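Local atomic coordinates of putative permease protein, ABC transporter (Porphyromonas gingivalis, PDB entry 3IS6), a protein that is probably the permease of an ABC transporter, with transmembrane transporter activity, represented here by its MacB-like periplasmic core domain. Residues 8-11 with 12-15; 189-192 with 193-196; 200-203 with 204-208; 233-236 with 237-240. All coordinates share one frame; numbering follows the deposited sequence.

From the N terminus, contact 1 comes first: residues 8-15 turn and lead into strand 14-23. Contact 2, residues 189-196, closes the loop that follows strand 181-186 and opens helix 196-206; contact 3 is the last part of that helix and its exit at 207-208. Contact 4 starts helix 236-241. All four are local and run in series, so none nests in or crosses another. Contacts 1 and 2 meet where Cys15 SG packs 4.1 Å from Pro192 CG, consistent with the pairing of strands 14-23 and 181-186. Contacts 2 and 3 adjoin along the chain, while contact 4 lies far off, its centre about 46 Å from that of contact 3.

Contact 1: 8-11 with 12-15; sequences FPHH and DRIC
His10 and Arg13 lie alongside each other on a type II beta turn (Phe8 to His11, with Pro9 and His10 at its two central positions) that runs straight on into a short 3-10 turn before strand 14-23. Backbone bonds come first. Arg13 N donates to His10 O at 2.8 Å. One residue on, Ile14 N makes a straight but weak bond to His11 O (3.4 Å).

Among the polar side chains, His10 and Arg13 point the same way. A bend at chi3 (-88°) brings the arginine head over to the histidine, where NH2 stands 3.0 Å from His10 ND1 and reaches the ring obliquely, with the ring and guanidinium planes 52° apart. His10 CB lies over one face of the guanidinium. Arg13 finds its main charge partner in Glu55, through NH1, which also bonds to Leu186 O; the arginine thereby joins the turn to the end of strand 181-186. His11 behaves differently: its imidazole turns a face to the next peptide, CG lying 3.2 Å from Asp12 N, and stands almost perpendicular to the carboxylate of Asp12.

The apolar side belongs to Phe8 and Ile14, both buried. Phe8 is packed edge-to-face against Phe91 and makes a cation-pi contact with Arg228. Ile14 reaches back beneath the turn with its extended branch, placing CD1 4.3 Å from Phe8 CB and 3.7 Å from Pro9 O.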
ATOM      1  N   PHE A   8      19.736  22.580  -5.272  1.00 18.87           N
ATOM      2  CA  PHE A   8      18.785  22.465  -4.208  1.00 17.78           C
ATOM      3  C   PHE A   8      19.234  23.375  -3.051  1.00 18.04           C
ATOM      4  O   PHE A   8      20.377  23.712  -2.959  1.00 16.48           O
ATOM      5  CB  PHE A   8      18.723  21.034  -3.744  1.00 16.84           C
ATOM      6  CG  PHE A   8      18.130  20.087  -4.739  1.00 17.97           C
ATOM      7  CD1 PHE A   8      17.001  20.406  -5.446  1.00 15.90           C
ATOM      8  CD2 PHE A   8      18.690  18.859  -4.942  1.00 15.64           C
ATOM      9  CE1 PHE A   8      16.460  19.533  -6.330  1.00 15.10           C
ATOM     10  CE2 PHE A   8      18.155  17.994  -5.822  1.00 15.93           C
ATOM     11  CZ  PHE A   8      17.045  18.330  -6.520  1.00 17.00           C
ATOM     12  N   PRO A   9      18.328  23.758  -2.172  1.00 18.67           N
ATOM     13  CA  PRO A   9      18.708  24.598  -1.044  1.00 18.96           C
ATOM     14  C   PRO A   9      19.691  23.899  -0.120  1.00 19.14           C
ATOM     15  O   PRO A   9      19.520  22.767   0.176  1.00 18.28           O
ATOM     16  CB  PRO A   9      17.383  24.792  -0.331  1.00 19.34           C
ATOM     17  CG  PRO A   9      16.410  24.637  -1.335  1.00 19.80           C
ATOM     18  CD  PRO A   9      16.879  23.640  -2.267  1.00 18.56           C
ATOM     19  N   HIS A  10      20.737  24.582   0.297  1.00 19.02           N
ATOM     20  CA  HIS A  10      21.653  24.035   1.251  1.00 19.40           C
ATOM     21  C   HIS A  10      22.207  22.687   0.839  1.00 19.27           C
ATOM     22  O   HIS A  10      22.388  21.830   1.649  1.00 19.01           O
ATOM     23  CB  HIS A  10      20.981  23.948   2.583  1.00 19.59           C
ATOM     24  CG  HIS A  10      20.196  25.163   2.918  1.00 21.86           C
ATOM     25  ND1 HIS A  10      20.782  26.377   3.161  1.00 21.94           N
ATOM     26  CD2 HIS A  10      18.870  25.359   3.030  1.00 21.99           C
ATOM     27  CE1 HIS A  10      19.855  27.269   3.407  1.00 23.94           C
ATOM     28  NE2 HIS A  10      18.684  26.677   3.331  1.00 23.65           N
ATOM     29  N   HIS A  11      22.494  22.534  -0.440  1.00 19.20           N
ATOM     30  CA  HIS A  11      22.805  21.240  -1.018  1.00 19.55           C
ATOM     31  C   HIS A  11      24.054  20.622  -0.483  1.00 19.84           C
ATOM     32  O   HIS A  11      24.214  19.442  -0.462  1.00 19.51           O
ATOM     33  CB  HIS A  11      22.814  21.290  -2.518  1.00 19.69           C
ATOM     34  CG  HIS A  11      24.013  21.942  -3.080  1.00 21.30           C
ATOM     35  ND1 HIS A  11      24.136  23.301  -3.173  1.00 22.43           N
ATOM     36  CD2 HIS A  11      25.150  21.424  -3.578  1.00 22.70           C
ATOM     37  CE1 HIS A  11      25.302  23.594  -3.706  1.00 23.29           C
ATOM     38  NE2 HIS A  11      25.938  22.473  -3.954  1.00 23.02           N
ATOM     39  N   ASP A  12      24.931  21.481  -0.018  1.00 20.00           N
ATOM     40  CA  ASP A  12      26.158  21.091   0.606  1.00 20.74           C
ATOM     41  C   ASP A  12      25.901  20.365   1.908  1.00 19.66           C
ATOM     42  O   ASP A  12      26.734  19.673   2.375  1.00 19.67           O
ATOM     43  CB  ASP A  12      27.026  22.318   0.808  1.00 21.40           C
ATOM     44  CG  ASP A  12      26.224  23.519   1.272  1.00 25.42           C
ATOM     45  OD1 ASP A  12      25.454  24.098   0.493  1.00 27.25           O
ATOM     46  OD2 ASP A  12      26.356  23.871   2.449  1.00 29.48           O
ATOM     47  N   ARG A  13      24.738  20.564   2.493  1.00 19.04           N
ATOM     48  CA  ARG A  13      24.377  19.933   3.752  1.00 18.10           C
ATOM     49  C   ARG A  13      23.377  18.773   3.682  1.00 18.01           C
ATOM     50  O   ARG A  13      22.932  18.295   4.679  1.00 17.72           O
ATOM     51  CB  ARG A  13      23.885  20.984   4.743  1.00 18.79           C
ATOM     52  CG  ARG A  13      24.928  21.978   5.123  1.00 18.69           C
ATOM     53  CD  ARG A  13      24.482  22.870   6.233  1.00 21.99           C
ATOM     54  NE  ARG A  13      23.772  24.035   5.775  1.00 22.51           N
ATOM     55  CZ  ARG A  13      22.584  24.376   6.218  1.00 24.31           C
ATOM     56  NH1 ARG A  13      21.990  23.629   7.096  1.00 24.95           N
ATOM     57  NH2 ARG A  13      21.988  25.443   5.771  1.00 23.85           N
ATOM     58  N   ILE A  14      23.028  18.339   2.493  1.00 17.00           N
ATOM     59  CA  ILE A  14      22.107  17.236   2.355  1.00 17.10           C
ATOM     60  C   ILE A  14      22.821  15.913   2.235  1.00 17.08           C
ATOM     61  O   ILE A  14      23.715  15.780   1.480  1.00 15.02           O
ATOM     62  CB  ILE A  14      21.214  17.404   1.132  1.00 17.31           C
ATOM     63  CG1 ILE A  14      20.496  18.733   1.182  1.00 18.16           C
ATOM     64  CG2 ILE A  14      20.264  16.281   1.027  1.00 16.98           C
ATOM     65  CD1 ILE A  14      19.767  19.042  -0.029  1.00 19.85           C
ATOM     66  N   CYS A  15      22.353  14.950   3.003  1.00 16.94           N
ATOM     67  CA  CYS A  15      22.820  13.594   3.014  1.00 17.31           C
ATOM     68  C   CYS A  15      21.663  12.631   2.747  1.00 16.96           C
ATOM     69  O   CYS A  15      20.546  12.992   2.873  1.00 16.92           O
ATOM     70  CB  CYS A  15      23.416  13.249   4.365  1.00 17.13           C
ATOM     71  SG  CYS A  15      24.820  14.194   4.869  1.00 21.34           S
TER

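Contact 2: 189-192 with 193-196; sequences GVSP and ESLD
The flat carbonyl of Ser191 meets Ser194 in two directions. Ser194 OG donates to Ser191 O in the carbonyl plane, at 2.7 Å, while Ser194 N bonds to the same oxygen from well above that plane (3.2 Å, 61° out of it). Ser191 OG offers the same N-H a second acceptor at 3.3 Å. Each serine has its hydroxyl between its own backbone N and carbonyl carbon (chi1 77° in Ser191, 71° in Ser194), and this turns both oxygens inward to the turn.

The Pro192 ring and the Glu193 side chain lie alongside each other; a bend at chi2 brings Glu193 OE1 to 3.7 Å from Ser191 CB. Leu195 N bonds to Pro192 O at 3.1 Å, which continues the 3-10 winding. On the apolar side, Val190 CG1 comes within 4.2 Å of Leu195 CD1, and Pro192 and Leu195 rest on Leu186 and Leu223 of two sheet strands.

A water donates to both Pro192 O (2.6 Å) and Asp196 OD1, joining this turn to the first residue of helix 196-206. The chemistry is that of a helix entry: Ser191 OG accepts the N-H of Ser194, while Ser194 OG and the water donate to Ser191 O and Pro192 O, at a point where the i to i+4 bonding of the alpha-helix has yet to begin.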
ATOM      1  N   GLY A 189      28.275  22.769  10.108  1.00 20.57           N
ATOM      2  CA  GLY A 189      29.323  22.271  10.949  1.00 20.81           C
ATOM      3  C   GLY A 189      29.202  20.872  11.490  1.00 20.90           C
ATOM      4  O   GLY A 189      30.129  20.401  12.122  1.00 20.79           O
ATOM      5  N   VAL A 190      28.096  20.193  11.227  1.00 20.35           N
ATOM      6  CA  VAL A 190      27.949  18.829  11.677  1.00 20.46           C
ATOM      7  C   VAL A 190      28.412  17.841  10.629  1.00 20.53           C
ATOM      8  O   VAL A 190      27.930  17.824   9.530  1.00 20.54           O
ATOM      9  CB  VAL A 190      26.517  18.514  11.994  1.00 20.61           C
ATOM     10  CG1 VAL A 190      26.354  17.078  12.315  1.00 19.75           C
ATOM     11  CG2 VAL A 190      26.007  19.382  13.085  1.00 20.73           C
ATOM     12  N   SER A 191      29.367  17.019  10.968  1.00 20.66           N
ATOM     13  CA  SER A 191      29.818  16.028  10.044  1.00 20.91           C
ATOM     14  C   SER A 191      28.941  14.829  10.133  1.00 20.75           C
ATOM     15  O   SER A 191      28.547  14.448  11.187  1.00 20.95           O
ATOM     16  CB  SER A 191      31.234  15.639  10.324  1.00 21.39           C
ATOM     17  OG  SER A 191      31.251  14.789  11.418  1.00 23.19           O
ATOM     18  N   PRO A 192      28.672  14.211   9.002  1.00 20.22           N
ATOM     19  CA  PRO A 192      27.803  13.057   8.963  1.00 20.30           C
ATOM     20  C   PRO A 192      28.365  11.932   9.775  1.00 20.62           C
ATOM     21  O   PRO A 192      27.651  11.239  10.432  1.00 20.43           O
ATOM     22  CB  PRO A 192      27.772  12.707   7.487  1.00 20.06           C
ATOM     23  CG  PRO A 192      28.469  13.769   6.792  1.00 20.09           C
ATOM     24  CD  PRO A 192      28.741  14.857   7.699  1.00 20.01           C
ATOM     25  N   GLU A 193      29.665  11.764   9.734  1.00 20.85           N
ATOM     26  CA  GLU A 193      30.307  10.668  10.436  1.00 21.30           C
ATOM     27  C   GLU A 193      30.213  10.742  11.933  1.00 21.24           C
ATOM     28  O   GLU A 193      30.289   9.768  12.610  1.00 21.15           O
ATOM     29  CB  GLU A 193      31.740  10.511  10.003  1.00 22.08           C
ATOM     30  CG  GLU A 193      31.903  10.285   8.533  1.00 23.69           C
ATOM     31  CD  GLU A 193      32.227  11.529   7.792  1.00 26.09           C
ATOM     32  OE1 GLU A 193      32.023  12.627   8.316  1.00 25.31           O
ATOM     33  OE2 GLU A 193      32.687  11.398   6.668  1.00 27.53           O
ATOM     34  N   SER A 194      30.044  11.923  12.440  1.00 20.68           N
ATOM     35  CA  SER A 194      29.938  12.092  13.850  1.00 21.16           C
ATOM     36  C   SER A 194      28.670  11.468  14.386  1.00 21.16           C
ATOM     37  O   SER A 194      28.580  11.183  15.551  1.00 21.36           O
ATOM     38  CB  SER A 194      30.036  13.558  14.217  1.00 20.97           C
ATOM     39  OG  SER A 194      28.902  14.268  13.840  1.00 21.23           O
ATOM     40  N   LEU A 195      27.692  11.262  13.520  1.00 20.85           N
ATOM     41  CA  LEU A 195      26.380  10.805  13.926  1.00 20.77           C
ATOM     42  C   LEU A 195      26.230   9.316  13.910  1.00 20.81           C
ATOM     43  O   LEU A 195      25.182   8.819  14.155  1.00 20.03           O
ATOM     44  CB  LEU A 195      25.304  11.424  13.075  1.00 20.53           C
ATOM     45  CG  LEU A 195      25.262  12.924  13.182  1.00 20.80           C
ATOM     46  CD1 LEU A 195      24.083  13.517  12.544  1.00 22.52           C
ATOM     47  CD2 LEU A 195      25.306  13.325  14.612  1.00 23.74           C
ATOM     48  N   ASP A 196      27.287   8.590  13.647  1.00 21.17           N
ATOM     49  CA  ASP A 196      27.138   7.161  13.585  1.00 21.77           C
ATOM     50  C   ASP A 196      26.661   6.570  14.896  1.00 21.50           C
ATOM     51  O   ASP A 196      25.817   5.719  14.904  1.00 21.68           O
ATOM     52  CB  ASP A 196      28.454   6.492  13.209  1.00 21.57           C
ATOM     53  CG  ASP A 196      28.777   6.594  11.736  1.00 23.78           C
ATOM     54  OD1 ASP A 196      27.881   6.832  10.933  1.00 24.88           O
ATOM     55  OD2 ASP A 196      29.947   6.427  11.384  1.00 26.36           O
TER
HETATM   56  O   HOH W   1      26.475   8.974   9.723  1.00 23.25           O

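Contact 3: 200-203 with 204-208; sequences LEMQ and KRHQD
Arg205 and His206 both fold back onto Met202, a selenomethionine, in the C-terminal turns of alpha-helix 196-206. The side chains of Met202 and Arg205 cross at about a right angle, and the guanidinium lies across the backbone, one face over Met202 CA, with NH1 3.3 Å from that atom. Glu201 OE1 sits at the edge of the guanidinium, in its plane, yet the carboxylate itself is turned nearly perpendicular; at 3.9 Å to NH2 this salt bridge is long. The stronger charge partner of Arg205 is Glu50 of helix 43-50, through NH1.

His206 uses its ring edge. ND1 donates to Met202 O at 3.1 Å with the acceptor in the ring plane, a fairly straight bond (167°), while His206 N gives a second bond to the same oxygen at 3.3 Å. Met202 O thus takes two donors from one residue; the ND1 bond, with the stack on Trp174, holds the turn of the imidazole. Lys204 is stretched out and passes slantwise by Leu200, its CE 3.9 Å from Leu200 CD2.

Gln207 is where the backbone leaves the helix. CG lies anti to the backbone N (chi1 -163°) and the chain extends beyond it, which carries NE2 out to its bond with Trp174 O. Gln207 N closes the last turn on Gln203 O at 3.0 Å.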
ATOM      1  N   LEU A 200      23.118   4.468  15.763  1.00 18.17           N
ATOM      2  CA  LEU A 200      23.066   3.161  16.364  1.00 19.35           C
ATOM      3  C   LEU A 200      22.147   3.108  17.563  1.00 19.72           C
ATOM      4  O   LEU A 200      21.470   2.147  17.768  1.00 19.33           O
ATOM      5  CB  LEU A 200      24.437   2.781  16.833  1.00 19.54           C
ATOM      6  CG  LEU A 200      24.955   1.402  16.559  1.00 21.65           C
ATOM      7  CD1 LEU A 200      25.939   1.055  17.603  1.00 22.03           C
ATOM      8  CD2 LEU A 200      23.927   0.361  16.428  1.00 21.49           C
ATOM      9  N   GLU A 201      22.183   4.146  18.370  1.00 19.92           N
ATOM     10  CA  GLU A 201      21.353   4.202  19.535  1.00 20.92           C
ATOM     11  C   GLU A 201      19.914   4.201  19.094  1.00 20.94           C
ATOM     12  O   GLU A 201      19.130   3.435  19.552  1.00 21.40           O
ATOM     13  CB  GLU A 201      21.631   5.483  20.294  1.00 20.90           C
ATOM     14  CG  GLU A 201      22.869   5.489  21.106  1.00 24.03           C
ATOM     15  CD  GLU A 201      23.082   6.831  21.787  1.00 27.92           C
ATOM     16  OE1 GLU A 201      22.141   7.342  22.431  1.00 29.78           O
ATOM     17  OE2 GLU A 201      24.171   7.409  21.638  1.00 29.65           O
HETATM   18  N   MSE A 202      19.607   5.021  18.122  1.00 20.83           N
HETATM   19  CA  MSE A 202      18.289   5.065  17.568  1.00 21.21           C
HETATM   20  C   MSE A 202      17.869   3.719  16.992  1.00 21.11           C
HETATM   21  O   MSE A 202      16.784   3.281  17.217  1.00 20.56           O
HETATM   22  CB  MSE A 202      18.278   6.120  16.476  1.00 21.10           C
HETATM   23  CG  MSE A 202      16.988   6.288  15.726  1.00 21.68           C
HETATM   24 SE   MSE A 202      17.159   7.259  14.116  1.00 26.51          SE
HETATM   25  CE  MSE A 202      17.996   5.957  13.077  1.00 17.57           C
ATOM     26  N   GLN A 203      18.750   3.041  16.285  1.00 21.39           N
ATOM     27  CA  GLN A 203      18.422   1.772  15.673  1.00 21.47           C
ATOM     28  C   GLN A 203      18.042   0.733  16.702  1.00 21.79           C
ATOM     29  O   GLN A 203      17.131  -0.005  16.523  1.00 21.67           O
ATOM     30  CB  GLN A 203      19.606   1.275  14.874  1.00 21.46           C
ATOM     31  CG  GLN A 203      19.378   0.005  14.118  1.00 21.71           C
ATOM     32  CD  GLN A 203      20.642  -0.568  13.470  1.00 21.85           C
ATOM     33  OE1 GLN A 203      20.604  -1.541  12.754  1.00 21.39           O
ATOM     34  NE2 GLN A 203      21.747   0.062  13.724  1.00 19.29           N
ATOM     35  N   LYS A 204      18.786   0.700  17.782  1.00 22.07           N
ATOM     36  CA  LYS A 204      18.550  -0.212  18.881  1.00 22.40           C
ATOM     37  C   LYS A 204      17.204   0.012  19.575  1.00 22.57           C
ATOM     38  O   LYS A 204      16.565  -0.909  19.988  1.00 22.62           O
ATOM     39  CB  LYS A 204      19.698  -0.130  19.869  1.00 22.35           C
ATOM     40  CG  LYS A 204      20.979  -0.732  19.353  1.00 23.07           C
ATOM     41  CD  LYS A 204      22.152  -0.428  20.230  1.00 24.18           C
ATOM     42  CE  LYS A 204      23.356  -1.280  19.882  1.00 24.29           C
ATOM     43  NZ  LYS A 204      24.432  -1.079  20.885  1.00 24.87           N
ATOM     44  N   ARG A 205      16.808   1.259  19.690  1.00 22.61           N
ATOM     45  CA  ARG A 205      15.530   1.623  20.253  1.00 22.56           C
ATOM     46  C   ARG A 205      14.363   1.116  19.450  1.00 22.72           C
ATOM     47  O   ARG A 205      13.356   0.777  20.008  1.00 21.73           O
ATOM     48  CB  ARG A 205      15.393   3.122  20.313  1.00 22.33           C
ATOM     49  CG  ARG A 205      15.802   3.788  21.561  1.00 22.54           C
ATOM     50  CD  ARG A 205      15.655   5.270  21.384  1.00 23.85           C
ATOM     51  NE  ARG A 205      16.936   5.920  21.485  1.00 26.42           N
ATOM     52  CZ  ARG A 205      17.434   6.796  20.641  1.00 24.45           C
ATOM     53  NH1 ARG A 205      16.787   7.197  19.583  1.00 23.93           N
ATOM     54  NH2 ARG A 205      18.614   7.268  20.877  1.00 25.63           N
ATOM     55  N   HIS A 206      14.465   1.132  18.137  1.00 22.49           N
ATOM     56  CA  HIS A 206      13.314   0.862  17.326  1.00 23.33           C
ATOM     57  C   HIS A 206      13.252  -0.448  16.626  1.00 23.83           C
ATOM     58  O   HIS A 206      12.226  -0.821  16.158  1.00 23.85           O
ATOM     59  CB  HIS A 206      13.209   1.898  16.251  1.00 23.61           C
ATOM     60  CG  HIS A 206      12.854   3.251  16.736  1.00 24.23           C
ATOM     61  ND1 HIS A 206      13.795   4.178  17.085  1.00 25.22           N
ATOM     62  CD2 HIS A 206      11.665   3.849  16.887  1.00 25.41           C
ATOM     63  CE1 HIS A 206      13.204   5.292  17.443  1.00 23.94           C
ATOM     64  NE2 HIS A 206      11.909   5.115  17.334  1.00 27.64           N
ATOM     65  N   GLN A 207      14.359  -1.132  16.503  1.00 24.43           N
ATOM     66  CA  GLN A 207      14.433  -2.271  15.632  1.00 25.46           C
ATOM     67  C   GLN A 207      14.618  -3.554  16.391  1.00 25.89           C
ATOM     68  O   GLN A 207      15.501  -3.672  17.190  1.00 26.69           O
ATOM     69  CB  GLN A 207      15.614  -2.081  14.681  1.00 25.88           C
ATOM     70  CG  GLN A 207      15.589  -2.954  13.485  1.00 25.67           C
ATOM     71  CD  GLN A 207      16.743  -2.714  12.582  1.00 28.96           C
ATOM     72  OE1 GLN A 207      17.877  -2.943  12.932  1.00 28.78           O
ATOM     73  NE2 GLN A 207      16.455  -2.247  11.395  1.00 29.49           N
ATOM     74  N   ASP A 208      13.794  -4.538  16.127  1.00 25.84           N
ATOM     75  CA  ASP A 208      13.983  -5.789  16.816  1.00 25.88           C
ATOM     76  C   ASP A 208      15.174  -6.435  16.172  1.00 25.76           C
ATOM     77  O   ASP A 208      15.173  -6.632  14.989  1.00 25.84           O
ATOM     78  CB  ASP A 208      12.757  -6.683  16.657  1.00 25.72           C
TER

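Contact 4: 233-236 with 237-240; sequences DPTL and VNML
Asp233 O is gripped by two groups further along the chain: Asn238 ND2 donates to it at 2.7 Å, and Thr235 N adds a weak bond that closes an inverse gamma turn centred on Pro234. The asparagine bond is almost linear (174°), and the oxygen lies in the plane of the amide, so one N-H points directly at it. Asn238 OD1 makes a weak hydrogen bond to Arg241, one turn further on.

Thr235 supplies the second grip on Asn238. Its hydroxyl oxygen sits between the backbone N and the carbonyl carbon (chi1 60°), a rotation that sets OG1 2.9 Å from Asn238 N as acceptor of a capping bond. The same OG1 lies 3.2 Å from Asn238 CB. Regular helix bonds follow, Met239 N to Thr235 O and Leu240 N to Leu236 O, both at 2.9 Å.

Met239, a selenomethionine, bends at chi3 and lies on the surface between two apolar neighbours. Its SE is 4.1 Å from Pro234 CB, and its CE is 3.9 Å from Leu236 CD1. With Thr235 as N-cap, Pro234 (N') meets Met239 (N4), five residues on, the pairing of a hydrophobic staple at the N terminus of an alpha-helix, here helix 236-241.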
ATOM      1  N   ASP A 233      20.378   9.137 -20.332  1.00 12.27           N
ATOM      2  CA  ASP A 233      21.165   8.252 -21.157  1.00 13.79           C
ATOM      3  C   ASP A 233      21.539   9.012 -22.418  1.00 13.49           C
ATOM      4  O   ASP A 233      20.706   9.464 -23.134  1.00 13.64           O
ATOM      5  CB  ASP A 233      20.291   7.059 -21.492  1.00 13.82           C
ATOM      6  CG  ASP A 233      20.974   6.017 -22.320  1.00 16.74           C
ATOM      7  OD1 ASP A 233      22.162   6.053 -22.526  1.00 17.88           O
ATOM      8  OD2 ASP A 233      20.278   5.129 -22.758  1.00 20.93           O
ATOM      9  N   PRO A 234      22.824   9.168 -22.654  1.00 13.92           N
ATOM     10  CA  PRO A 234      23.277  10.045 -23.716  1.00 13.96           C
ATOM     11  C   PRO A 234      23.390   9.410 -25.071  1.00 13.68           C
ATOM     12  O   PRO A 234      24.442   9.364 -25.580  1.00 14.14           O
ATOM     13  CB  PRO A 234      24.646  10.476 -23.220  1.00 13.45           C
ATOM     14  CG  PRO A 234      25.087   9.423 -22.466  1.00 13.89           C
ATOM     15  CD  PRO A 234      23.925   8.850 -21.754  1.00 14.22           C
ATOM     16  N   THR A 235      22.299   8.946 -25.618  1.00 13.74           N
ATOM     17  CA  THR A 235      22.233   8.498 -26.987  1.00 14.00           C
ATOM     18  C   THR A 235      22.159   9.662 -27.946  1.00 13.55           C
ATOM     19  O   THR A 235      21.763  10.720 -27.586  1.00 13.56           O
ATOM     20  CB  THR A 235      21.012   7.654 -27.237  1.00 14.41           C
ATOM     21  OG1 THR A 235      19.860   8.420 -26.952  1.00 13.22           O
ATOM     22  CG2 THR A 235      21.024   6.438 -26.388  1.00 15.25           C
ATOM     23  N   LEU A 236      22.511   9.437 -29.188  1.00 13.40           N
ATOM     24  CA  LEU A 236      22.442  10.497 -30.163  1.00 13.54           C
ATOM     25  C   LEU A 236      21.012  10.963 -30.274  1.00 13.81           C
ATOM     26  O   LEU A 236      20.756  12.129 -30.336  1.00 13.39           O
ATOM     27  CB  LEU A 236      22.892  10.013 -31.528  1.00 14.24           C
ATOM     28  CG  LEU A 236      24.131  10.603 -32.143  1.00 13.96           C
ATOM     29  CD1 LEU A 236      25.148  10.840 -31.138  1.00 12.01           C
ATOM     30  CD2 LEU A 236      24.639   9.671 -33.190  1.00 13.39           C
ATOM     31  N   VAL A 237      20.091  10.026 -30.257  1.00 14.25           N
ATOM     32  CA  VAL A 237      18.701  10.364 -30.331  1.00 15.32           C
ATOM     33  C   VAL A 237      18.295  11.221 -29.152  1.00 15.81           C
ATOM     34  O   VAL A 237      17.680  12.212 -29.334  1.00 16.55           O
ATOM     35  CB  VAL A 237      17.882   9.130 -30.309  1.00 14.87           C
ATOM     36  CG1 VAL A 237      16.492   9.423 -29.948  1.00 15.10           C
ATOM     37  CG2 VAL A 237      17.964   8.447 -31.600  1.00 16.07           C
ATOM     38  N   ASN A 238      18.665  10.865 -27.946  1.00 16.47           N
ATOM     39  CA  ASN A 238      18.311  11.700 -26.846  1.00 17.34           C
ATOM     40  C   ASN A 238      18.949  13.072 -26.941  1.00 17.83           C
ATOM     41  O   ASN A 238      18.301  14.066 -26.757  1.00 17.90           O
ATOM     42  CB  ASN A 238      18.723  11.057 -25.527  1.00 18.07           C
ATOM     43  CG  ASN A 238      17.745  10.034 -25.043  1.00 19.23           C
ATOM     44  OD1 ASN A 238      16.626  10.008 -25.462  1.00 21.79           O
ATOM     45  ND2 ASN A 238      18.171   9.199 -24.146  1.00 19.98           N
HETATM   46  N   MSE A 239      20.228  13.113 -27.236  1.00 17.85           N
HETATM   47  CA  MSE A 239      20.973  14.349 -27.264  1.00 18.53           C
HETATM   48  C   MSE A 239      20.507  15.331 -28.326  1.00 17.54           C
HETATM   49  O   MSE A 239      20.470  16.498 -28.097  1.00 16.67           O
HETATM   50  CB  MSE A 239      22.477  14.103 -27.325  1.00 19.08           C
HETATM   51  CG  MSE A 239      23.051  13.583 -26.054  1.00 22.25           C
HETATM   52 SE   MSE A 239      24.923  13.485 -26.025  1.00 36.33          SE
HETATM   53  CE  MSE A 239      25.210  12.378 -27.501  1.00 29.37           C
ATOM     54  N   LEU A 240      20.132  14.815 -29.473  1.00 17.42           N
ATOM     55  CA  LEU A 240      19.724  15.623 -30.608  1.00 17.71           C
ATOM     56  C   LEU A 240      18.495  16.444 -30.298  1.00 18.18           C
ATOM     57  O   LEU A 240      18.339  17.521 -30.771  1.00 17.69           O
ATOM     58  CB  LEU A 240      19.455  14.758 -31.829  1.00 17.05           C
ATOM     59  CG  LEU A 240      19.166  15.447 -33.149  1.00 17.27           C
ATOM     60  CD1 LEU A 240      20.042  16.598 -33.377  1.00 15.37           C
ATOM     61  CD2 LEU A 240      19.259  14.488 -34.267  1.00 16.04           C
TER